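Anopheles Plasmodium-responsive Leucine-rich repeat protein 1B (Anopheles gambiae, PDB 4XGO) probably partners LRIM1 in mosquito defence against Plasmodium through a larger protein of which this chain is the leucine-rich repeat domain. Local coordinates at residues Gly32-Glu37 / Phe56-Tyr61; Thr98-Ser103 / Leu124-Asn129; Gly203-Asp208 / Met225-Arg230; Asp324-Cys329 / Gly338-Glu343. One frame throughout, in Å; residues are numbered along the deposited sequence. Where two conformers were deposited one is given.

Interaction 1. Residues Gly32-Glu37 / Phe56-Tyr61; sequences GLQIEE and FNVIRY
Two successive coils of a leucine-rich repeat solenoid stack here, and the asparagine of the second coil holds the turn of the first: this is the asparagine ladder. The Asn57 side chain leaves beside its backbone N (chi1 -77°), which carries the amide into the inside of the turn at 32-35. Its OD1 accepts twice, bent from Leu33 N at 2.9 Å and almost straight from Ile35 N at 3.0 Å, both donors standing above the amide's carbonyl plane. ND2 gives its hydrogens to Leu30 O and Met54 O, so both ends of this buried amide are satisfied; a carboxamide suits the place, offering an acceptor and two N-H groups on one short, flat group. Backbone pairing follows, with Val58 N donating to Ile35 O at 2.9 Å. Two waters extend it: one links Gln34 N to Phe56 O, the other Glu36 O to Arg60 N. Apolar contact is slighter: Ile35 and Ile59 run side by side, CG2 of the former 4.0 Å from CG1 of the latter. At the edge, Ile35 and Glu37 pair in parallel with a strand of the second subunit, the Phe56 ring stacks on Phe56 of that subunit, and Glu36 OE1 is hydrogen-bonded to its Ser7 OG. Gly32 suits the positive phi of its turn, and its CA lies 3.2 Å from Phe56 O in a CA-H...O contact.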
# COMPACT_ATOMS: atom_id res chain seq x y z
N GLY A 32 14.94 -2.99 4.08
CA GLY A 32 14.59 -3.72 2.87
C GLY A 32 15.38 -5.01 2.66
O GLY A 32 15.56 -5.43 1.52
N LEU A 33 15.84 -5.63 3.75
CA LEU A 33 16.67 -6.86 3.64
C LEU A 33 15.91 -8.15 3.99
O LEU A 33 16.53 -9.20 4.15
CB LEU A 33 17.94 -6.74 4.46
CG LEU A 33 18.87 -5.58 4.11
CD1 LEU A 33 20.09 -5.51 5.03
CD2 LEU A 33 19.32 -5.63 2.64
N GLN A 34 14.58 -8.07 4.00
CA GLN A 34 13.69 -9.20 4.34
C GLN A 34 14.06 -9.83 5.68
O GLN A 34 14.04 -11.05 5.84
CB GLN A 34 13.68 -10.29 3.24
CG GLN A 34 13.34 -9.82 1.82
CD GLN A 34 11.90 -9.36 1.63
OE1 GLN A 34 11.64 -8.46 0.81
NE2 GLN A 34 10.96 -9.97 2.37
N ILE A 35 14.41 -8.99 6.65
CA ILE A 35 14.75 -9.45 7.99
C ILE A 35 13.49 -9.88 8.70
O ILE A 35 12.51 -9.12 8.76
CB ILE A 35 15.46 -8.37 8.82
CG1 ILE A 35 16.82 -8.06 8.18
CG2 ILE A 35 15.65 -8.82 10.28
CD1 ILE A 35 17.50 -6.85 8.75
N GLU A 36 13.49 -11.11 9.20
CA GLU A 36 12.34 -11.61 9.94
C GLU A 36 12.68 -11.77 11.42
O GLU A 36 12.15 -11.06 12.24
CB GLU A 36 11.82 -12.91 9.34
CG GLU A 36 10.46 -13.32 9.88
CD GLU A 36 9.99 -14.67 9.38
OE1 GLU A 36 10.70 -15.31 8.56
OE2 GLU A 36 8.90 -15.10 9.82
N GLU A 37 13.57 -12.67 11.78
CA GLU A 37 13.93 -12.82 13.19
C GLU A 37 15.17 -11.97 13.50
O GLU A 37 16.05 -11.82 12.66
CB GLU A 37 14.16 -14.29 13.56
CG GLU A 37 14.55 -14.49 15.02
CD GLU A 37 14.59 -15.94 15.45
OE1 GLU A 37 14.89 -16.82 14.60
OE2 GLU A 37 14.33 -16.21 16.65
N PHE A 56 10.96 -1.49 6.19
CA PHE A 56 10.60 -2.34 5.06
C PHE A 56 11.20 -3.74 5.18
O PHE A 56 11.76 -4.28 4.22
CB PHE A 56 11.01 -1.70 3.72
CG PHE A 56 10.47 -0.32 3.52
CD1 PHE A 56 9.18 -0.13 3.11
CD2 PHE A 56 11.29 0.79 3.68
CE1 PHE A 56 8.69 1.15 2.88
CE2 PHE A 56 10.81 2.07 3.47
CZ PHE A 56 9.51 2.25 3.08
N ASN A 57 11.08 -4.32 6.36
CA ASN A 57 11.45 -5.70 6.57
C ASN A 57 10.20 -6.49 6.93
O ASN A 57 9.08 -6.05 6.64
CB ASN A 57 12.55 -5.78 7.64
CG ASN A 57 13.91 -5.37 7.11
OD1 ASN A 57 14.49 -6.04 6.23
ND2 ASN A 57 14.45 -4.29 7.64
N VAL A 58 10.35 -7.65 7.55
CA VAL A 58 9.19 -8.43 7.96
C VAL A 58 9.32 -8.84 9.42
O VAL A 58 9.00 -9.96 9.80
CB VAL A 58 8.96 -9.65 7.02
CG1 VAL A 58 8.39 -9.18 5.68
CG2 VAL A 58 10.23 -10.43 6.81
N ILE A 59 9.76 -7.89 10.24
CA ILE A 59 10.06 -8.15 11.63
C ILE A 59 8.75 -8.29 12.41
O ILE A 59 7.89 -7.42 12.36
CB ILE A 59 10.93 -7.03 12.24
CG1 ILE A 59 12.30 -6.95 11.54
CG2 ILE A 59 11.11 -7.25 13.74
CD1 ILE A 59 12.99 -5.61 11.71
N ARG A 60 8.62 -9.42 13.11
CA ARG A 60 7.39 -9.74 13.85
C ARG A 60 7.49 -9.42 15.34
O ARG A 60 6.50 -9.02 15.97
CB ARG A 60 7.03 -11.21 13.63
CG ARG A 60 5.76 -11.67 14.30
CD ARG A 60 4.50 -11.12 13.67
NE ARG A 60 3.35 -11.44 14.51
CZ ARG A 60 2.93 -10.72 15.55
NH1 ARG A 60 3.55 -9.59 15.89
NH2 ARG A 60 1.88 -11.13 16.25
N TYR A 61 8.68 -9.62 15.91
CA TYR A 61 8.96 -9.36 17.33
C TYR A 61 10.32 -8.73 17.50
O TYR A 61 11.24 -9.01 16.72
CB TYR A 61 8.99 -10.66 18.14
CG TYR A 61 7.80 -11.53 17.95
CD1 TYR A 61 6.58 -11.22 18.55
CD2 TYR A 61 7.88 -12.68 17.17
CE1 TYR A 61 5.47 -12.03 18.37
CE2 TYR A 61 6.77 -13.49 16.98
CZ TYR A 61 5.58 -13.17 17.58
OH TYR A 61 4.49 -13.98 17.38
O HOH W 1 12.38 -6.48 2.98
O HOH W 2 10.45 -11.40 14.19

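Interaction 2. Residues Thr98-Ser103 / Leu124-Asn129; sequences TMMSMS and LQLSSN. Unlike the reference sequence in segment 98-103: Met100 (reference Leu). With NAG (2-acetamido-2-deoxy-beta-D-glucopyranose), chain C.
The flat amide of Asn129 is gripped through its ND2, with both acceptors lying in the amide plane. One N-H runs straight to Met102 O of the preceding repeat, meeting a lone pair at 3.0 Å; the other reaches back to Leu126 O, also at 3.0 Å but from above that carbonyl's plane. With OD1 taking a hydrogen from Leu107 N, the amide cannot rotate freely, and this is the asparagine ladder of a leucine-rich repeat. Before the turn the two strands pair in parallel: Gln125 N donates to Met100 O at 3.1 Å, and Met102 N to Gln125 O at 2.8 Å, nearly along the C=O axis. Side chains alternate between the two sides. On the inner side, Met100 bends at chi2 and chi3 so that its terminal CE lies 3.8 Å from Leu124 CD1 and obliquely across Leu126 CD2, a flexible thioether filling among branched leucines. On the other side, Ser101 OG sits 3.2 Å from Gln125 CB while hydrogen-bonded to Asp79, which also takes Ser103 OG. Small Ser127 packs on Ser103 CB, and Ser127 OG lies 3.5 Å from C6 of the N-acetylglucosamine. The chemistry divides the contact into an apolar interior and a polar side of serines and Gln125 beside the glycan, with the asparagine satisfying carbonyls that the turn takes out of strand pairing.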
# COMPACT_ATOMS: atom_id res chain seq x y z
N THR A 98 16.28 10.29 20.06
CA THR A 98 15.59 11.54 19.73
C THR A 98 14.48 11.38 18.68
O THR A 98 13.58 12.22 18.64
CB THR A 98 16.55 12.64 19.26
OG1 THR A 98 17.08 12.33 17.95
CG2 THR A 98 17.68 12.79 20.27
N MET A 99 14.59 10.35 17.84
CA MET A 99 13.61 10.07 16.80
C MET A 99 13.34 8.58 16.75
O MET A 99 14.28 7.77 16.67
CB MET A 99 14.08 10.52 15.42
CG MET A 99 13.20 10.00 14.29
SD MET A 99 13.61 10.75 12.72
CE MET A 99 13.04 12.43 12.96
N MET A 100 12.07 8.22 16.79
CA MET A 100 11.67 6.84 16.71
C MET A 100 10.50 6.75 15.76
O MET A 100 9.47 7.40 15.99
CB MET A 100 11.32 6.31 18.10
CG MET A 100 11.45 4.80 18.25
SD MET A 100 10.17 3.88 17.40
CE MET A 100 8.75 4.11 18.45
N SER A 101 10.67 6.00 14.68
CA SER A 101 9.62 5.84 13.72
C SER A 101 9.21 4.38 13.63
O SER A 101 10.04 3.50 13.41
CB SER A 101 10.08 6.38 12.37
OG SER A 101 9.00 6.60 11.52
N MET A 102 7.91 4.14 13.75
CA MET A 102 7.35 2.80 13.64
C MET A 102 5.97 2.85 12.96
O MET A 102 5.03 2.16 13.34
CB MET A 102 7.27 2.23 15.05
CG MET A 102 7.35 0.74 15.11
SD MET A 102 7.58 0.29 16.86
CE MET A 102 9.34 0.18 17.05
N SER A 103 5.88 3.66 11.92
CA SER A 103 4.65 3.72 11.15
C SER A 103 4.43 2.40 10.42
O SER A 103 5.37 1.64 10.19
CB SER A 103 4.65 4.89 10.16
OG SER A 103 5.51 4.63 9.06
N LEU A 124 8.29 11.45 17.09
CA LEU A 124 7.68 10.15 17.26
C LEU A 124 6.65 9.94 16.14
O LEU A 124 5.70 10.73 15.99
CB LEU A 124 7.02 10.06 18.62
CG LEU A 124 6.30 8.77 18.97
CD1 LEU A 124 7.20 7.55 18.86
CD2 LEU A 124 5.70 8.87 20.36
N GLN A 125 6.86 8.87 15.38
CA GLN A 125 6.02 8.55 14.23
C GLN A 125 5.42 7.17 14.44
O GLN A 125 6.15 6.17 14.46
CB GLN A 125 6.86 8.54 12.96
CG GLN A 125 7.52 9.87 12.65
CD GLN A 125 6.52 10.94 12.34
OE1 GLN A 125 5.66 10.76 11.47
NE2 GLN A 125 6.61 12.07 13.04
N LEU A 126 4.10 7.13 14.63
CA LEU A 126 3.36 5.91 14.90
C LEU A 126 2.13 5.80 14.00
O LEU A 126 1.19 5.04 14.32
CB LEU A 126 2.91 5.89 16.36
CG LEU A 126 4.05 5.75 17.39
CD1 LEU A 126 3.54 5.92 18.80
CD2 LEU A 126 4.75 4.42 17.22
N SER A 127 2.13 6.51 12.87
CA SER A 127 0.98 6.49 12.00
C SER A 127 0.74 5.09 11.41
O SER A 127 1.66 4.31 11.26
CB SER A 127 1.13 7.51 10.88
OG SER A 127 2.13 7.10 9.97
N SER A 128 -0.52 4.79 11.11
CA SER A 128 -0.89 3.58 10.38
C SER A 128 -0.51 2.31 11.13
O SER A 128 0.12 1.41 10.60
CB SER A 128 -0.31 3.58 8.95
OG SER A 128 -0.80 4.68 8.19
N ASN A 129 -0.92 2.26 12.39
CA ASN A 129 -0.93 1.04 13.16
C ASN A 129 -2.39 0.71 13.53
O ASN A 129 -3.30 1.06 12.77
CB ASN A 129 -0.04 1.23 14.38
CG ASN A 129 1.43 1.10 14.04
OD1 ASN A 129 1.93 -0.00 13.89
ND2 ASN A 129 2.12 2.21 13.97
C1 NAG C . 1.44 11.84 9.38
C2 NAG C . 1.81 12.93 8.38
C3 NAG C . 1.00 12.76 7.09
C4 NAG C . 1.17 11.36 6.52
C5 NAG C . 0.96 10.33 7.64
C6 NAG C . 1.32 8.93 7.12
C7 NAG C . 2.19 15.31 8.77
C8 NAG C . 1.68 16.60 9.31
N2 NAG C . 1.45 14.22 8.90
O3 NAG C . 1.34 13.75 6.14
O4 NAG C . 0.15 11.10 5.56
O5 NAG C . 1.75 10.61 8.78
O6 NAG C . 0.07 8.28 6.96
O7 NAG C . 3.28 15.28 8.22

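Interaction 3. Residues Gly203-Asp208 / Met225-Arg230; sequences GLVDVD and MQRLER. Unlike the reference sequence in segment 203-208: Val205 (reference Thr). Unlike the reference sequence in segment 225-230: Met225 (reference Ile).
Charged and polar side chains line one side of this step between two leucine-rich repeats, while Leu204, Val207, Met225 and Leu228 fill the other. Among the backbone bonds, Val205 O is the focal acceptor: it takes Glu229 N at 2.8 Å on a lone pair, and Arg230 N at 3.0 Å nearly along the C=O axis. Val207 N then donates to Arg230 O at 3.0 Å, which starts the parallel ladder where Asp206 faces Arg230. A water ties Leu204 O to Arg227 N just before it. The salt bridge is set on that rung. Asp206 and Arg230 point the same way, and the arginine, extended from CG to NE, folds its NH1 back onto Asp206 OD1 at 2.9 Å. The oxygen uses its syn lone pair and lies in the guanidinium plane, although the carboxylate plane is turned 46° from it. Glu229 OE1 adds only electrostatic attraction to NH1, from well outside that plane, so the one positive group probably offsets two acidic ones.

Val205 sits among these charged groups, its CG1 against Glu229 and its CG2 over the centre of the Arg227 guanidinium, 3.6 Å above the plane; Gly203 lies beside this arginine, and having no side chain it admits the group closely. Apolar packing closes the inner side: Leu228 CD1 touches Val207 CG1 at 3.8 Å, and Met225 CE lies beside Leu204 CD1. The loop before strand 230-232 here packs against strand 206-208, with strand 184-186 flanking 206-208 on its other edge.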
# COMPACT_ATOMS: atom_id res chain seq x y z
N GLY A 203 -1.42 29.02 21.41
CA GLY A 203 -0.41 29.28 20.40
C GLY A 203 -0.77 28.76 19.01
O GLY A 203 0.02 28.89 18.07
N LEU A 204 -1.94 28.15 18.88
CA LEU A 204 -2.32 27.48 17.65
C LEU A 204 -2.37 28.44 16.48
O LEU A 204 -2.91 29.56 16.60
CB LEU A 204 -3.67 26.79 17.81
CG LEU A 204 -3.67 25.46 18.55
CD1 LEU A 204 -5.12 25.06 18.81
CD2 LEU A 204 -2.97 24.41 17.69
N VAL A 205 -1.78 28.01 15.38
CA VAL A 205 -1.77 28.73 14.12
C VAL A 205 -2.66 28.06 13.07
O VAL A 205 -3.40 28.73 12.34
CB VAL A 205 -0.32 28.87 13.58
CG1 VAL A 205 -0.30 29.54 12.22
CG2 VAL A 205 0.51 29.65 14.59
N ASP A 206 -2.60 26.73 13.00
CA ASP A 206 -3.38 25.95 12.03
C ASP A 206 -4.08 24.82 12.77
O ASP A 206 -3.44 23.99 13.43
CB ASP A 206 -2.48 25.39 10.93
CG ASP A 206 -1.65 26.46 10.24
OD1 ASP A 206 -2.22 27.43 9.69
OD2 ASP A 206 -0.40 26.34 10.27
N VAL A 207 -5.40 24.79 12.67
CA VAL A 207 -6.18 23.73 13.29
C VAL A 207 -7.16 23.15 12.28
O VAL A 207 -7.94 23.89 11.66
CB VAL A 207 -6.89 24.18 14.61
CG1 VAL A 207 -7.81 25.35 14.39
CG2 VAL A 207 -7.65 23.02 15.23
N ASP A 208 -7.07 21.84 12.08
CA ASP A 208 -7.98 21.13 11.19
C ASP A 208 -8.91 20.20 12.00
O ASP A 208 -8.46 19.23 12.62
CB ASP A 208 -7.20 20.37 10.12
CG ASP A 208 -8.07 19.87 8.98
OD1 ASP A 208 -9.30 19.78 9.10
OD2 ASP A 208 -7.50 19.54 7.92
N MET A 225 -6.77 32.74 21.68
CA MET A 225 -5.97 32.52 20.49
C MET A 225 -5.20 33.79 20.15
O MET A 225 -5.79 34.81 19.81
CB MET A 225 -6.83 32.14 19.30
CG MET A 225 -7.64 30.88 19.46
SD MET A 225 -6.67 29.40 19.15
CE MET A 225 -7.83 28.12 19.60
N GLN A 226 -3.89 33.69 20.20
CA GLN A 226 -3.02 34.83 19.96
C GLN A 226 -2.62 34.94 18.48
O GLN A 226 -2.38 36.04 17.97
CB GLN A 226 -1.80 34.72 20.86
CG GLN A 226 -2.18 34.30 22.28
CD GLN A 226 -1.15 34.70 23.31
OE1 GLN A 226 -0.09 34.09 23.42
NE2 GLN A 226 -1.47 35.73 24.08
N ARG A 227 -2.56 33.81 17.78
CA ARG A 227 -2.00 33.80 16.43
C ARG A 227 -2.65 32.85 15.44
O ARG A 227 -2.04 32.52 14.41
CB ARG A 227 -0.49 33.54 16.52
CG ARG A 227 -0.05 32.71 17.71
CD ARG A 227 1.44 32.41 17.63
NE ARG A 227 1.69 31.02 18.00
CZ ARG A 227 2.65 30.25 17.49
NH1 ARG A 227 3.49 30.71 16.55
NH2 ARG A 227 2.76 28.99 17.91
N LEU A 228 -3.89 32.45 15.69
CA LEU A 228 -4.58 31.53 14.81
C LEU A 228 -4.73 32.12 13.40
O LEU A 228 -5.20 33.26 13.25
CB LEU A 228 -5.95 31.17 15.37
CG LEU A 228 -6.74 30.11 14.60
CD1 LEU A 228 -6.10 28.73 14.70
CD2 LEU A 228 -8.17 30.06 15.10
N GLU A 229 -4.29 31.36 12.40
CA GLU A 229 -4.35 31.79 11.00
C GLU A 229 -5.32 30.97 10.15
O GLU A 229 -5.94 31.51 9.23
CB GLU A 229 -2.97 31.72 10.35
CG GLU A 229 -1.99 32.76 10.86
CD GLU A 229 -0.64 32.68 10.19
OE1 GLU A 229 -0.58 32.22 9.02
OE2 GLU A 229 0.36 33.07 10.83
N ARG A 230 -5.44 29.68 10.43
CA ARG A 230 -6.25 28.80 9.57
C ARG A 230 -7.08 27.87 10.43
O ARG A 230 -6.56 27.16 11.30
CB ARG A 230 -5.35 27.99 8.62
CG ARG A 230 -4.38 28.86 7.84
CD ARG A 230 -3.60 28.03 6.85
NE ARG A 230 -2.75 28.87 6.02
CZ ARG A 230 -1.58 29.39 6.39
NH1 ARG A 230 -1.08 29.18 7.61
NH2 ARG A 230 -0.89 30.14 5.52
O HOH W 3 -3.52 31.26 18.52

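Interaction 4. Residues Asp324-Cys329 / Gly338-Glu343; sequences DADQHC and GLCCKE
A disulfide is the covalent centre of this contact: Cys329 SG and Cys340 SG are 2.1 Å apart, with chi3 at -90°, the relaxed torsion for a disulfide. Each cysteine directs its CB at the opposing segment, and the sulfurs, both anti to their carbonyl carbons, meet between the chains. Around it lies Asp326, whose CB comes 3.5 Å from Cys340 SG. The aspartate uses OD2, through the anti lone pair, to accept Cys340 N at 2.8 Å in a nearly straight bond, while its own backbone N donates to Gly338 O, also at 2.8 Å and close to the C=O axis. One residue thus grips the start of the strand at two points, and a short carboxylate suits that span. Further out, OD1 of Asp326 is held by His302 N, and Asp324 fixes its carboxylate on Ser301 OG and Leu300 N. At Gly338 a CB would come tight against Ala325 CB, and the positive phi also suits glycine. This is a disulfide-braced cap at the C-terminal end of the repeats. Strand 339-342 lies between 305-306 and 334-336, Leu339 rests on helix 307-316, and Cys341 is disulfide-bonded to Cys307 at that helix's start.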
# COMPACT_ATOMS: atom_id res chain seq x y z
N ASP A 324 -16.42 29.93 -7.35
CA ASP A 324 -17.28 28.81 -7.67
C ASP A 324 -18.62 29.23 -8.22
O ASP A 324 -18.97 30.42 -8.24
CB ASP A 324 -17.40 27.84 -6.49
CG ASP A 324 -18.28 28.35 -5.36
OD1 ASP A 324 -18.60 29.56 -5.27
OD2 ASP A 324 -18.62 27.49 -4.52
N ALA A 325 -19.34 28.24 -8.73
CA ALA A 325 -20.64 28.47 -9.36
C ALA A 325 -21.51 27.25 -9.23
O ALA A 325 -21.01 26.13 -9.08
CB ALA A 325 -20.45 28.76 -10.84
N ASP A 326 -22.81 27.47 -9.35
CA ASP A 326 -23.77 26.40 -9.48
C ASP A 326 -23.94 26.12 -10.97
O ASP A 326 -23.64 26.99 -11.79
CB ASP A 326 -25.11 26.81 -8.88
CG ASP A 326 -25.09 26.93 -7.37
OD1 ASP A 326 -24.69 25.93 -6.72
OD2 ASP A 326 -25.46 28.00 -6.85
N GLN A 327 -24.38 24.92 -11.32
CA GLN A 327 -24.59 24.55 -12.72
C GLN A 327 -26.05 24.69 -13.10
O GLN A 327 -26.39 25.36 -14.08
CB GLN A 327 -24.11 23.12 -12.97
CG GLN A 327 -22.79 23.03 -13.71
CD GLN A 327 -21.62 23.64 -12.96
OE1 GLN A 327 -21.59 23.67 -11.73
NE2 GLN A 327 -20.64 24.12 -13.72
N HIS A 328 -26.91 24.06 -12.30
CA HIS A 328 -28.35 24.06 -12.54
C HIS A 328 -29.03 24.40 -11.22
O HIS A 328 -28.47 24.13 -10.17
CB HIS A 328 -28.81 22.67 -12.98
CG HIS A 328 -28.04 22.13 -14.14
ND1 HIS A 328 -28.04 22.72 -15.38
CD2 HIS A 328 -27.25 21.03 -14.24
CE1 HIS A 328 -27.28 22.02 -16.20
NE2 HIS A 328 -26.79 20.99 -15.54
N CYS A 329 -30.20 25.02 -11.27
CA CYS A 329 -30.88 25.47 -10.07
C CYS A 329 -32.15 24.71 -9.90
O CYS A 329 -32.76 24.27 -10.88
CB CYS A 329 -31.23 26.96 -10.16
SG CYS A 329 -29.77 28.00 -10.33
N GLY A 338 -23.68 33.30 -11.79
CA GLY A 338 -23.31 31.90 -11.70
C GLY A 338 -23.77 31.14 -10.47
O GLY A 338 -23.44 29.97 -10.32
N LEU A 339 -24.53 31.80 -9.59
CA LEU A 339 -24.98 31.18 -8.32
C LEU A 339 -26.50 31.21 -8.21
O LEU A 339 -27.13 32.23 -8.51
CB LEU A 339 -24.35 31.91 -7.14
CG LEU A 339 -22.84 31.70 -7.00
CD1 LEU A 339 -22.21 32.86 -6.24
CD2 LEU A 339 -22.53 30.37 -6.32
N CYS A 340 -27.10 30.12 -7.74
CA CYS A 340 -28.56 30.02 -7.68
C CYS A 340 -29.14 30.89 -6.58
O CYS A 340 -28.61 30.91 -5.46
CB CYS A 340 -29.02 28.59 -7.43
SG CYS A 340 -28.54 27.49 -8.76
N CYS A 341 -30.23 31.57 -6.87
CA CYS A 341 -30.94 32.30 -5.84
C CYS A 341 -32.40 32.47 -6.19
O CYS A 341 -32.79 32.41 -7.37
CB CYS A 341 -30.28 33.67 -5.59
SG CYS A 341 -30.47 34.85 -6.98
N LYS A 342 -33.20 32.69 -5.16
CA LYS A 342 -34.65 32.87 -5.31
C LYS A 342 -35.01 34.30 -4.97
O LYS A 342 -34.53 34.84 -3.97
CB LYS A 342 -35.36 31.91 -4.37
CG LYS A 342 -36.88 31.95 -4.42
CD LYS A 342 -37.45 30.95 -3.42
CE LYS A 342 -38.96 30.90 -3.47
NZ LYS A 342 -39.46 30.25 -2.22
N GLU A 343 -35.86 34.90 -5.80
CA GLU A 343 -36.28 36.28 -5.60
C GLU A 343 -37.35 36.32 -4.52
O GLU A 343 -38.10 35.36 -4.36
CB GLU A 343 -36.83 36.86 -6.91
CG GLU A 343 -35.83 36.87 -8.07
CD GLU A 343 -34.80 37.98 -7.98
OE1 GLU A 343 -34.81 38.74 -7.00
OE2 GLU A 343 -33.97 38.09 -8.90

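Interactions 1, 2 and 3 join consecutive coils of the solenoid, whereas interaction 4 belongs to its C-terminal cap. Interaction 2 is the most buried; interactions 1, 3 and 4 are only partly so. Interactions 2 and 3 both reach the parallel strand array, though in different parts of the repeat run, centres about 25 Å apart. Interactions 1 and 2 share the asparagine ladder with the same pattern of amide bonds; they differ in surroundings, a second subunit at interaction 1 and a glycan at interaction 2. Interaction 3 instead engages the approach to a strand and trades amides for a salt bridge. Interaction 4, about 57 Å between centres from interaction 1, substitutes a covalent link.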